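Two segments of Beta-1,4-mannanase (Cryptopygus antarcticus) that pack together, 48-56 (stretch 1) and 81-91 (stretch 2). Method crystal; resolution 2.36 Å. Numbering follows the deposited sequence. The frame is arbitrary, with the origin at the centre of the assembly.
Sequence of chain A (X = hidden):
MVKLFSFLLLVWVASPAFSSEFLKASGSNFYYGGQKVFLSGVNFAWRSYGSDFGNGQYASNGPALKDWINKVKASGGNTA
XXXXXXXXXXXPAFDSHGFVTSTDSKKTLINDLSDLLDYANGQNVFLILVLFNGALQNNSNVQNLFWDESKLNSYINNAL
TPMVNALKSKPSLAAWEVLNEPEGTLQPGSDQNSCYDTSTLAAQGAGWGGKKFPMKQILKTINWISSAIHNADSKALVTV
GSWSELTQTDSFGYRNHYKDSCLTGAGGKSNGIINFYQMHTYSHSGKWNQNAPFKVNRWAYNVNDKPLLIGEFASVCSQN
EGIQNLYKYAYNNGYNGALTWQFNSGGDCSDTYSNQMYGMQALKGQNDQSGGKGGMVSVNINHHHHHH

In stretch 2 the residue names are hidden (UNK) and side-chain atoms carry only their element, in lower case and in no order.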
# COMPACT_ATOMS: atom_id res chain seq x y z
N SER A 48 -15.20 7.73 -3.79
CA SER A 48 -15.42 8.73 -2.77
C SER A 48 -14.42 8.63 -1.60
O SER A 48 -14.34 7.58 -0.92
CB SER A 48 -16.84 8.59 -2.24
OG SER A 48 -17.76 8.72 -3.30
N TYR A 49 -13.70 9.73 -1.35
CA TYR A 49 -12.47 9.73 -0.52
C TYR A 49 -12.71 9.40 0.92
O TYR A 49 -13.06 10.27 1.68
CB TYR A 49 -11.77 11.10 -0.64
CG TYR A 49 -10.49 11.30 0.17
CD1 TYR A 49 -9.30 10.63 -0.15
CD2 TYR A 49 -10.46 12.22 1.23
CE1 TYR A 49 -8.12 10.85 0.58
CE2 TYR A 49 -9.29 12.45 1.94
CZ TYR A 49 -8.12 11.77 1.64
OH TYR A 49 -6.97 12.01 2.39
N GLY A 50 -12.53 8.16 1.30
CA GLY A 50 -12.75 7.78 2.69
C GLY A 50 -14.16 7.34 3.01
O GLY A 50 -14.38 6.83 4.11
N SER A 51 -15.10 7.53 2.06
CA SER A 51 -16.49 7.01 2.17
C SER A 51 -16.93 5.92 1.14
O SER A 51 -18.12 5.82 0.81
CB SER A 51 -17.49 8.17 2.17
OG SER A 51 -17.44 8.91 0.99
N ASP A 52 -16.01 5.08 0.69
CA ASP A 52 -16.31 4.06 -0.29
C ASP A 52 -16.96 2.88 0.36
O ASP A 52 -17.87 2.28 -0.20
CB ASP A 52 -15.05 3.55 -0.97
CG ASP A 52 -14.57 4.44 -2.09
OD1 ASP A 52 -15.40 5.13 -2.72
OD2 ASP A 52 -13.34 4.43 -2.34
N PHE A 53 -16.44 2.52 1.53
CA PHE A 53 -16.97 1.46 2.35
C PHE A 53 -17.43 1.95 3.75
O PHE A 53 -16.82 2.88 4.33
CB PHE A 53 -15.87 0.45 2.57
CG PHE A 53 -15.11 0.11 1.34
CD1 PHE A 53 -15.52 -0.94 0.52
CD2 PHE A 53 -13.95 0.81 1.02
CE1 PHE A 53 -14.79 -1.27 -0.60
CE2 PHE A 53 -13.21 0.49 -0.11
CZ PHE A 53 -13.63 -0.55 -0.92
N GLY A 54 -18.46 1.30 4.29
CA GLY A 54 -19.05 1.67 5.58
C GLY A 54 -20.28 2.55 5.40
O GLY A 54 -20.43 3.19 4.33
N ASN A 55 -21.13 2.60 6.44
CA ASN A 55 -22.31 3.50 6.49
C ASN A 55 -23.12 3.44 5.21
O ASN A 55 -23.50 4.45 4.62
CB ASN A 55 -21.91 4.94 6.81
CG ASN A 55 -21.37 5.11 8.24
OD1 ASN A 55 -21.53 4.23 9.09
ND2 ASN A 55 -20.74 6.25 8.51
N GLY A 56 -23.34 2.21 4.76
CA GLY A 56 -24.07 1.92 3.55
C GLY A 56 -23.65 2.69 2.34
O GLY A 56 -24.47 2.88 1.44
N UNK A 81 -4.81 -1.02 -5.88
CA UNK A 81 -4.59 -0.50 -4.53
C UNK A 81 -5.75 0.48 -4.24
O UNK A 81 -6.06 1.40 -5.04
n UNK A 81 -0.84 1.93 -2.12
n UNK A 81 -0.99 4.18 -2.70
c UNK A 81 -3.25 0.21 -4.48
c UNK A 81 -1.42 1.40 -3.34
c UNK A 81 -0.63 3.21 -1.84
c UNK A 81 -2.74 0.69 -3.13
n UNK A 81 -0.04 3.54 -0.70
N UNK A 82 -6.40 0.26 -3.09
CA UNK A 82 -7.61 0.98 -2.79
C UNK A 82 -7.69 1.28 -1.31
O UNK A 82 -7.36 0.44 -0.49
c UNK A 82 -8.81 -1.22 -2.80
c UNK A 82 -10.15 0.89 -2.84
c UNK A 82 -8.85 0.21 -3.28
N UNK A 83 -8.12 2.50 -1.00
CA UNK A 83 -7.99 3.10 0.32
C UNK A 83 -9.26 2.87 1.15
O UNK A 83 -10.37 2.90 0.61
c UNK A 83 -5.95 7.34 0.58
n UNK A 83 -4.33 4.87 -1.36
c UNK A 83 -5.04 8.34 0.63
c UNK A 83 -5.50 4.20 -1.13
c UNK A 83 -3.48 7.10 -0.71
c UNK A 83 -4.40 6.08 -0.76
c UNK A 83 -3.81 8.23 -0.01
c UNK A 83 -5.64 6.18 -0.12
c UNK A 83 -6.33 4.95 -0.35
c UNK A 83 -7.71 4.59 0.16
N UNK A 84 -9.10 2.64 2.46
CA UNK A 84 -10.22 2.28 3.36
C UNK A 84 -10.55 3.32 4.46
O UNK A 84 -11.48 4.12 4.29
c UNK A 84 -9.62 -0.13 2.91
c UNK A 84 -11.37 0.41 4.60
c UNK A 84 -10.05 0.87 3.97
N UNK A 85 -9.88 3.29 5.60
CA UNK A 85 -10.24 4.27 6.63
C UNK A 85 -9.94 5.72 6.15
O UNK A 85 -10.79 6.62 6.29
c UNK A 85 -9.54 4.02 7.95
n UNK A 85 -9.45 0.62 9.30
n UNK A 85 -10.80 1.86 8.19
c UNK A 85 -9.68 2.62 8.43
c UNK A 85 -10.63 0.65 8.70
c UNK A 85 -8.84 1.84 9.15
N UNK A 86 -8.76 5.90 5.56
CA UNK A 86 -8.33 7.22 5.05
C UNK A 86 -8.14 8.21 6.21
O UNK A 86 -7.11 8.14 6.88
c UNK A 86 -8.70 9.01 3.27
c UNK A 86 -9.48 6.68 2.87
c UNK A 86 -9.26 7.76 3.93
N UNK A 87 -9.11 9.08 6.47
CA UNK A 87 -8.98 10.12 7.49
C UNK A 87 -10.15 10.02 8.44
O UNK A 87 -10.63 11.02 8.93
c UNK A 87 -7.64 11.88 6.12
c UNK A 87 -7.55 13.35 5.67
c UNK A 87 -8.92 11.55 6.85
o UNK A 87 -7.68 13.60 4.46
o UNK A 87 -7.35 14.28 6.48
N UNK A 88 -10.62 8.82 8.69
CA UNK A 88 -11.72 8.61 9.63
C UNK A 88 -13.09 9.09 9.19
O UNK A 88 -14.00 9.18 10.00
N UNK A 89 -13.25 9.42 7.92
CA UNK A 89 -14.49 10.04 7.49
C UNK A 89 -15.75 9.21 7.76
O UNK A 89 -16.83 9.78 8.04
c UNK A 89 -13.39 11.44 5.70
c UNK A 89 -12.10 10.90 5.16
n UNK A 89 -11.50 11.64 4.23
c UNK A 89 -14.40 10.36 6.01
o UNK A 89 -11.64 9.83 5.56
N UNK A 90 -15.58 7.89 7.63
CA UNK A 90 -16.63 6.89 7.82
C UNK A 90 -16.11 5.79 8.74
O UNK A 90 -16.83 5.38 9.65
c UNK A 90 -17.02 6.22 6.49
c UNK A 90 -17.80 7.18 5.62
c UNK A 90 -17.85 4.95 6.73
N UNK A 91 -14.90 5.33 8.47
CA UNK A 91 -14.26 4.31 9.30
C UNK A 91 -12.98 4.75 9.97
O UNK A 91 -12.33 5.70 9.51
c UNK A 91 -13.88 3.15 8.42
o UNK A 91 -14.71 2.08 8.74
O HOH W 1 -12.01 5.34 -0.19
O HOH W 2 -13.65 4.29 2.35
O HOH W 3 -14.27 3.63 5.26
O HOH W 4 -19.21 5.41 10.65

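Position 81 carries three carbons in a row, a nitrogen, then a carbon bearing two more nitrogens. That is a guanidinium group, so the residue is Arg81. It stays out of reach of stretch 1 and bonds elsewhere in the structure.

Position 82 has three side-chain carbons, one carrying the other two. Its CB points toward stretch 1, and one carbon of the fork lies at the edge of the Phe53 ring. This is Val82; the atom is CG2, 4.1 Å from Phe53 CE2.

Position 83 has one carbon followed by fused five- and six-membered rings holding eight carbons and one nitrogen. A ring carbon lies at the edge of the Tyr49 ring, near its plane. Only tryptophan fits: Trp83. The atom is CZ3, 4.0 Å from Tyr49 CE1. The backbone O of Trp83 is 3.8 Å from Phe53 CE2.

Position 84 again shows a carbon carrying two carbons. One of the two makes a loose apolar contact with the Phe53 ring. This gives Val84, with CG1 4.4 Å from Phe53 CD2. The chain turns a corner here and at the next position.

Position 85 has one carbon and a five-membered ring of three carbons and two nitrogens. Its CB points away from stretch 1, and the ring makes no contact there. The ring is an imidazole, so this is His85.

Position 86 is another three-carbon branched side chain. One carbon of the fork sits over one face of the Tyr49 ring, and the other lies against Gly50. This is Val86. Its CG1 is 3.5 Å from the Tyr49 ring centroid, a CH-pi contact. Its CG2 is 3.5 Å from Gly50 CA.

Position 87 has three carbons, the third carrying two oxygens. One oxygen approaches the Tyr49 hydroxyl. A carboxylate on this chain length is Glu87. Tyr49 OH and Glu87 OE1 are 2.7 Å apart, in hydrogen-bonding range.

Position 88 has no side-chain atoms and does not touch stretch 1. It is Gly88. Its phi of 70° favours glycine.

Position 89 has three carbons, the third carrying one oxygen and one nitrogen. The oxygen lies near Gly50 and the nitrogen near the Tyr49 ring. This amide is Gln89. Its OE1 accepts a hydrogen bond from Glu87 N at 2.8 Å and lies 3.7 Å from Gly50 CA. Its NE2 is 3.2 Å from Tyr49 CD2.

Position 90 has one carbon bearing two carbons. One carbon of the fork lies against Phe53 O and Asn55, the other against Ser51. This is Val90. Its CG1 is 3.3 Å from Phe53 O and 3.6 Å from Asn55 ND2. Its CG2 is 3.6 Å from Ser51 CB.

Position 91 has one carbon and one oxygen, and makes no contact with stretch 1. It is Ser91.

The contact combines close packing with bridging water. Gly50 lets the chains approach: an ideal CB there would lie 2.3 Å from Gln89 OE1. Gly54 does the same beside Val90, where an ideal CB would be 2.6 Å from Val90 CG1. Water 2 accepts from Asp52 N at 3.0 Å and donates to Val84 O at 2.9 Å. Water 4 accepts from Asn55 ND2 at 2.8 Å and donates to Val90 O at 2.6 Å. Together the stretches bury 666 Å².

Stretch 2 81-91: RVWVHVEGQVS
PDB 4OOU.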